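Local coordinates for protein porin (Pseudomonas aeruginosa, PDB 3T24) that forms a beta-barrel channel of the OprD family in the outer membrane and probably lets small carboxylate-bearing substrates through, at residues Pro120-Ile125 with Ser208-Lys213; Gly155-Val160 with Phe192-Gly197. All blocks are in the same frame, centred on the assembly; numbering follows the deposited sequence.

How the contacts relate
Both contacts are largely buried and share one part of the barrel wall: strands 192-200 and 205-214 are neighbours in it. Contact 2 lies within the wall itself, pairing strand 150-161 with strand 192-200 through backbone hydrogen bonds and, on the detergent side, a salt bridge. Contact 1 brings the inward-folded loop segment 120-125 against the inner surface of strand 205-214, with apolar and CH-pi packing and no hydrogen bond across. The centres of contacts 1 and 2 lie about 8 Å apart. K213 N approaches D193 O at 2.7 Å, a probable hydrogen bond, while V124 O comes to 3.4 Å from F192 CZ, at the tip of the ring. One C8E detergent molecule touches both contacts on the outer surface.

Contact 1 of 2, residues Pro120-Ile125 with Ser208-Lys213; sequences PKLPVI and SYHYGK. With C8E ((hydroxyethyloxy)tri(ethyloxy)octane), chain J.
P123 tips its CD-CG edge down onto one face of the H210 imidazole: its CD stands 3.7 Å from the H210 ring centroid, only 7° off the normal, a CH-pi contact. P123 CG leans toward H210 CD2, also at 3.7 Å. L122 reaches the ring obliquely, its CD2 3.8 Å from H210 CE1, and the two side chains cross at about a right angle. With CG anti to the carbonyl carbon (chi1 -69°), the H210 ring is presented to P123 and L122. Farther along the strand V124 spreads its two methyls over the backbone: CG1 lies 4.0 Å from G212 N, CG2 the same distance from Y211 O. The absence of a side chain at G212 lets V124 come close. In OprD-family barrels such a loop folds inward from the wall to narrow the channel, and 120-125 is consistent with that role. A type I turn from L122 to I125 shapes the segment, closed by I125 N to L122 O at 2.9 Å. Y222 of the next strand touches both P123 and V124. On the other surface of strand 205-214, C8E C11 sits over the Y211 ring, and C8E C16 comes within 3.6 Å of Y209 CD2.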
loop_
_atom_site.group_PDB
_atom_site.type_symbol
_atom_site.label_atom_id
_atom_site.label_comp_id
_atom_site.label_asym_id
_atom_site.label_seq_id
_atom_site.Cartn_x
_atom_site.Cartn_y
_atom_site.Cartn_z
ATOM N N PRO A 120 -0.369 -9.623 3.578
ATOM C CA PRO A 120 0.742 -9.856 2.648
ATOM C C PRO A 120 1.279 -8.535 2.090
ATOM O O PRO A 120 0.549 -7.553 2.088
ATOM C CB PRO A 120 0.110 -10.725 1.552
ATOM C CG PRO A 120 -1.356 -10.504 1.677
ATOM C CD PRO A 120 -1.650 -10.164 3.084
ATOM N N LYS A 121 2.552 -8.501 1.708
ATOM C CA LYS A 121 3.141 -7.307 1.085
ATOM C C LYS A 121 3.829 -7.733 -0.201
ATOM O O LYS A 121 4.982 -8.127 -0.190
ATOM C CB LYS A 121 4.158 -6.635 1.997
ATOM C CG LYS A 121 3.681 -5.362 2.636
ATOM C CD LYS A 121 4.487 -4.160 2.165
ATOM C CE LYS A 121 5.956 -4.304 2.513
ATOM N NZ LYS A 121 6.690 -3.022 2.291
ATOM N N LEU A 122 3.111 -7.652 -1.306
ATOM C CA LEU A 122 3.598 -8.183 -2.562
ATOM C C LEU A 122 3.218 -7.279 -3.745
ATOM O O LEU A 122 2.244 -6.535 -3.676
ATOM C CB LEU A 122 3.023 -9.579 -2.771
ATOM C CG LEU A 122 3.446 -10.634 -1.749
ATOM C CD1 LEU A 122 2.489 -11.811 -1.842
ATOM C CD2 LEU A 122 4.935 -11.085 -1.908
ATOM N N PRO A 123 3.986 -7.350 -4.846
ATOM C CA PRO A 123 3.632 -6.497 -5.985
ATOM C C PRO A 123 2.217 -6.715 -6.462
ATOM O O PRO A 123 1.618 -5.784 -6.992
ATOM C CB PRO A 123 4.640 -6.919 -7.060
ATOM C CG PRO A 123 5.869 -7.300 -6.247
ATOM C CD PRO A 123 5.301 -8.004 -5.030
ATOM N N VAL A 124 1.669 -7.907 -6.256
ATOM C CA VAL A 124 0.298 -8.152 -6.678
ATOM C C VAL A 124 -0.757 -7.981 -5.597
ATOM O O VAL A 124 -1.935 -8.224 -5.853
ATOM C CB VAL A 124 0.153 -9.539 -7.301
ATOM C CG1 VAL A 124 0.881 -9.566 -8.627
ATOM C CG2 VAL A 124 0.693 -10.593 -6.351
ATOM N N ILE A 125 -0.341 -7.561 -4.402
ATOM C CA ILE A 125 -1.288 -7.255 -3.318
ATOM C C ILE A 125 -0.618 -6.409 -2.224
ATOM O O ILE A 125 0.193 -6.905 -1.418
ATOM C CB ILE A 125 -1.959 -8.537 -2.730
ATOM C CG1 ILE A 125 -2.813 -8.209 -1.505
ATOM C CG2 ILE A 125 -0.921 -9.559 -2.308
ATOM C CD1 ILE A 125 -3.728 -6.964 -1.701
ATOM N N SER A 208 12.247 -9.811 -9.577
ATOM C CA SER A 208 11.110 -10.535 -9.048
ATOM C C SER A 208 10.094 -10.864 -10.132
ATOM O O SER A 208 9.950 -10.144 -11.117
ATOM C CB SER A 208 10.451 -9.726 -7.939
ATOM O OG SER A 208 9.988 -8.488 -8.439
ATOM N N TYR A 209 9.395 -11.969 -9.935
ATOM C CA TYR A 209 8.299 -12.374 -10.795
ATOM C C TYR A 209 7.121 -12.791 -9.889
ATOM O O TYR A 209 7.249 -13.662 -9.041
ATOM C CB TYR A 209 8.762 -13.504 -11.732
ATOM C CG TYR A 209 7.702 -14.084 -12.634
ATOM C CD1 TYR A 209 7.426 -13.521 -13.864
ATOM C CD2 TYR A 209 6.997 -15.214 -12.269
ATOM C CE1 TYR A 209 6.465 -14.055 -14.701
ATOM C CE2 TYR A 209 6.033 -15.757 -13.095
ATOM C CZ TYR A 209 5.772 -15.172 -14.312
ATOM O OH TYR A 209 4.816 -15.704 -15.145
ATOM N N HIS A 210 5.979 -12.140 -10.056
ATOM C CA HIS A 210 4.829 -12.430 -9.220
ATOM C C HIS A 210 3.583 -12.615 -10.061
ATOM O O HIS A 210 3.378 -11.902 -11.041
ATOM C CB HIS A 210 4.615 -11.306 -8.180
ATOM C CG HIS A 210 5.693 -11.259 -7.141
ATOM N ND1 HIS A 210 5.586 -11.918 -5.940
ATOM C CD2 HIS A 210 6.917 -10.684 -7.157
ATOM C CE1 HIS A 210 6.697 -11.732 -5.243
ATOM N NE2 HIS A 210 7.522 -10.994 -5.962
ATOM N N TYR A 211 2.772 -13.584 -9.646
ATOM C CA TYR A 211 1.490 -13.893 -10.241
ATOM C C TYR A 211 0.367 -13.736 -9.223
ATOM O O TYR A 211 0.484 -14.167 -8.077
ATOM C CB TYR A 211 1.509 -15.337 -10.705
ATOM C CG TYR A 211 0.186 -15.880 -11.207
ATOM C CD1 TYR A 211 -0.216 -15.683 -12.535
ATOM C CD2 TYR A 211 -0.642 -16.630 -10.371
ATOM C CE1 TYR A 211 -1.417 -16.205 -13.013
ATOM C CE2 TYR A 211 -1.842 -17.152 -10.831
ATOM C CZ TYR A 211 -2.221 -16.938 -12.160
ATOM O OH TYR A 211 -3.403 -17.464 -12.628
ATOM N N GLY A 212 -0.728 -13.134 -9.657
ATOM C CA GLY A 212 -1.928 -13.047 -8.853
ATOM C C GLY A 212 -3.181 -13.247 -9.694
ATOM O O GLY A 212 -3.285 -12.742 -10.814
ATOM N N LYS A 213 -4.144 -13.977 -9.147
ATOM C CA LYS A 213 -5.415 -14.167 -9.819
ATOM C C LYS A 213 -6.605 -13.947 -8.897
ATOM O O LYS A 213 -6.834 -14.708 -7.964
ATOM C CB LYS A 213 -5.489 -15.562 -10.450
ATOM C CG LYS A 213 -6.773 -15.800 -11.231
ATOM C CD LYS A 213 -6.860 -17.237 -11.703
ATOM C CE LYS A 213 -8.270 -17.747 -11.524
ATOM N NZ LYS A 213 -8.310 -19.222 -11.540
HETATM C C1 C8E J . -3.275 -22.121 -3.792
HETATM C C2 C8E J . -2.219 -21.149 -4.315
HETATM C C3 C8E J . -2.189 -21.165 -5.840
HETATM C C4 C8E J . -0.942 -20.512 -6.438
HETATM C C5 C8E J . -1.026 -20.439 -7.969
HETATM C C6 C8E J . 0.025 -21.296 -8.701
HETATM C C7 C8E J . 0.355 -20.791 -10.114
HETATM C C8 C8E J . -0.288 -21.573 -11.265
HETATM O O9 C8E J . -0.609 -20.713 -12.365
HETATM C C10 C8E J . 0.419 -20.552 -13.351
HETATM C C11 C8E J . 1.140 -19.210 -13.181
HETATM O O12 C8E J . 1.945 -19.269 -12.012
HETATM C C13 C8E J . 3.002 -18.323 -11.941
HETATM C C14 C8E J . 4.315 -18.971 -11.476
HETATM O O15 C8E J . 4.711 -18.567 -10.173
HETATM C C16 C8E J . 5.952 -17.886 -10.118
HETATM C C17 C8E J . 7.004 -18.671 -9.328
HETATM O O18 C8E J . 8.229 -17.959 -9.259
#

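Contact 2 of 2, residues Gly155-Val160 with Phe192-Gly197; sequences GRLKKV and FDFAGG. With C8E ((hydroxyethyloxy)tri(ethyloxy)octane), chain J.
Antiparallel pairing of two barrel-wall strands joins 155-160 to 192-197; the axes of these short segments approach to 4.7 Å and run nearly antiparallel. G155 with F194 and L157 with F192 are hydrogen-bonded pairs, each closed by two N-H to O=C bonds; R156 with D193 between them is a non-hydrogen-bonded pair. Beyond them K158 and K159 both face Q138 in a classic beta bulge. At the middle pair R156 and D193 run side by side on the detergent-facing surface, and the arginine grips the carboxylate side-on with two nitrogens. R156 NE meets D193 OD1 at 2.6 Å and R156 NH2 meets D193 OD2 at 3.1 Å, both on the syn side of the carboxylate. The two planes are 15° apart, yet both bonds are clearly bent. A bend at chi3 (-52°) in the otherwise extended R156 chain turns its guanidinium to the acid. On the surface facing the barrel interior, the F194 ring folds back over G155, because its CG lies between the backbone N and the carbonyl carbon (chi1 62°). G155 CA is 3.9 Å from the F194 ring centroid, over its face, in a CH-pi contact made where G155 has no side chain. L157 touches both phenylalanines, lying alongside F192, with CD1 3.6 Å from F192 CD1, and crossing F194 at about a right angle, with CG at the ring edge 3.8 Å from F194 CE2. L122 of the inward loop also touches F194. The C8E alkyl tail runs along the opposite surface, with C2 3.5 Å from G155 O. These are neighbouring antiparallel strands with a polar pair on the outer surface and apolar side chains facing inward, part of an outer-membrane porin barrel wall.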
loop_
_atom_site.group_PDB
_atom_site.type_symbol
_atom_site.label_atom_id
_atom_site.label_comp_id
_atom_site.label_asym_id
_atom_site.label_seq_id
_atom_site.Cartn_x
_atom_site.Cartn_y
_atom_site.Cartn_z
ATOM N N GLY A 155 -0.015 -18.386 -1.952
ATOM C CA GLY A 155 -1.140 -18.377 -1.050
ATOM C C GLY A 155 -2.500 -18.162 -1.683
ATOM O O GLY A 155 -2.643 -18.006 -2.901
ATOM N N ARG A 156 -3.505 -18.167 -0.814
ATOM C CA ARG A 156 -4.873 -17.932 -1.197
ATOM C C ARG A 156 -5.598 -17.105 -0.149
ATOM O O ARG A 156 -5.717 -17.508 1.013
ATOM C CB ARG A 156 -5.615 -19.253 -1.396
ATOM C CG ARG A 156 -7.116 -19.032 -1.556
ATOM C CD ARG A 156 -7.821 -20.247 -2.075
ATOM N NE ARG A 156 -7.181 -20.752 -3.283
ATOM C CZ ARG A 156 -7.495 -21.910 -3.856
ATOM N NH1 ARG A 156 -8.442 -22.669 -3.325
ATOM N NH2 ARG A 156 -6.864 -22.312 -4.953
ATOM N N LEU A 157 -6.099 -15.957 -0.579
ATOM C CA LEU A 157 -6.938 -15.097 0.249
ATOM C C LEU A 157 -8.402 -15.319 -0.119
ATOM O O LEU A 157 -8.763 -15.361 -1.302
ATOM C CB LEU A 157 -6.559 -13.637 0.013
ATOM C CG LEU A 157 -5.044 -13.406 0.098
ATOM C CD1 LEU A 157 -4.728 -12.004 -0.333
ATOM C CD2 LEU A 157 -4.449 -13.710 1.507
ATOM N N LYS A 158 -9.247 -15.445 0.895
ATOM C CA LYS A 158 -10.646 -15.782 0.670
ATOM C C LYS A 158 -11.593 -14.624 0.953
ATOM O O LYS A 158 -12.714 -14.593 0.454
ATOM C CB LYS A 158 -11.044 -16.981 1.543
ATOM C CG LYS A 158 -10.307 -18.253 1.212
ATOM C CD LYS A 158 -10.613 -19.352 2.240
ATOM C CE LYS A 158 -9.919 -20.665 1.867
ATOM N NZ LYS A 158 -9.980 -21.689 2.955
ATOM N N LYS A 159 -11.129 -13.680 1.761
ATOM C CA LYS A 159 -11.985 -12.665 2.359
ATOM C C LYS A 159 -11.138 -11.460 2.678
ATOM O O LYS A 159 -9.937 -11.583 2.954
ATOM C CB LYS A 159 -12.570 -13.181 3.675
ATOM C CG LYS A 159 -13.638 -14.229 3.537
ATOM C CD LYS A 159 -14.928 -13.531 3.259
ATOM C CE LYS A 159 -15.680 -14.204 2.151
ATOM N NZ LYS A 159 -16.276 -15.459 2.635
ATOM N N VAL A 160 -11.769 -10.295 2.654
ATOM C CA VAL A 160 -11.087 -9.067 2.970
ATOM C C VAL A 160 -11.867 -8.360 4.057
ATOM O O VAL A 160 -13.106 -8.459 4.129
ATOM C CB VAL A 160 -10.932 -8.162 1.729
ATOM C CG1 VAL A 160 -12.286 -7.870 1.116
ATOM C CG2 VAL A 160 -10.190 -6.883 2.094
ATOM N N PHE A 192 -8.478 -15.287 -4.207
ATOM C CA PHE A 192 -7.348 -14.585 -4.798
ATOM C C PHE A 192 -6.124 -15.441 -4.591
ATOM O O PHE A 192 -5.645 -15.573 -3.466
ATOM C CB PHE A 192 -7.101 -13.218 -4.162
ATOM C CG PHE A 192 -5.877 -12.502 -4.720
ATOM C CD1 PHE A 192 -4.707 -12.378 -3.959
ATOM C CD2 PHE A 192 -5.887 -11.976 -6.021
ATOM C CE1 PHE A 192 -3.569 -11.715 -4.479
ATOM C CE2 PHE A 192 -4.760 -11.314 -6.556
ATOM C CZ PHE A 192 -3.598 -11.186 -5.786
ATOM N N ASP A 193 -5.628 -16.035 -5.673
ATOM C CA ASP A 193 -4.460 -16.897 -5.577
ATOM C C ASP A 193 -3.224 -16.134 -5.984
ATOM O O ASP A 193 -3.258 -15.341 -6.941
ATOM C CB ASP A 193 -4.607 -18.121 -6.464
ATOM C CG ASP A 193 -5.680 -19.062 -5.977
ATOM O OD1 ASP A 193 -6.116 -18.915 -4.816
ATOM O OD2 ASP A 193 -6.079 -19.955 -6.752
ATOM N N PHE A 194 -2.125 -16.381 -5.276
ATOM C CA PHE A 194 -0.878 -15.732 -5.632
ATOM C C PHE A 194 0.309 -16.657 -5.458
ATOM O O PHE A 194 0.263 -17.613 -4.683
ATOM C CB PHE A 194 -0.703 -14.394 -4.891
ATOM C CG PHE A 194 -0.639 -14.524 -3.397
ATOM C CD1 PHE A 194 0.578 -14.697 -2.762
ATOM C CD2 PHE A 194 -1.799 -14.475 -2.628
ATOM C CE1 PHE A 194 0.653 -14.808 -1.383
ATOM C CE2 PHE A 194 -1.743 -14.588 -1.233
ATOM C CZ PHE A 194 -0.507 -14.753 -0.607
ATOM N N ALA A 195 1.350 -16.402 -6.245
ATOM C CA ALA A 195 2.615 -17.135 -6.160
ATOM C C ALA A 195 3.669 -16.260 -6.791
ATOM O O ALA A 195 3.372 -15.443 -7.660
ATOM C CB ALA A 195 2.534 -18.473 -6.859
ATOM N N GLY A 196 4.894 -16.381 -6.317
ATOM C CA GLY A 196 5.956 -15.568 -6.871
ATOM C C GLY A 196 7.278 -15.784 -6.187
ATOM O O GLY A 196 7.431 -16.674 -5.349
ATOM N N GLY A 197 8.236 -14.940 -6.524
ATOM C CA GLY A 197 9.569 -15.091 -5.993
ATOM C C GLY A 197 10.422 -13.896 -6.338
ATOM O O GLY A 197 10.062 -13.051 -7.168
HETATM C C1 C8E J . -3.275 -22.121 -3.792
HETATM C C2 C8E J . -2.219 -21.149 -4.315
HETATM C C3 C8E J . -2.189 -21.165 -5.840
HETATM C C4 C8E J . -0.942 -20.512 -6.438
HETATM C C5 C8E J . -1.026 -20.439 -7.969
HETATM C C6 C8E J . 0.025 -21.296 -8.701
HETATM C C7 C8E J . 0.355 -20.791 -10.114
HETATM C C8 C8E J . -0.288 -21.573 -11.265
HETATM O O9 C8E J . -0.609 -20.713 -12.365
HETATM C C10 C8E J . 0.419 -20.552 -13.351
HETATM C C11 C8E J . 1.140 -19.210 -13.181
HETATM O O12 C8E J . 1.945 -19.269 -12.012
HETATM C C13 C8E J . 3.002 -18.323 -11.941
HETATM C C14 C8E J . 4.315 -18.971 -11.476
HETATM O O15 C8E J . 4.711 -18.567 -10.173
HETATM C C16 C8E J . 5.952 -17.886 -10.118
HETATM C C17 C8E J . 7.004 -18.671 -9.328
HETATM O O18 C8E J . 8.229 -17.959 -9.259
#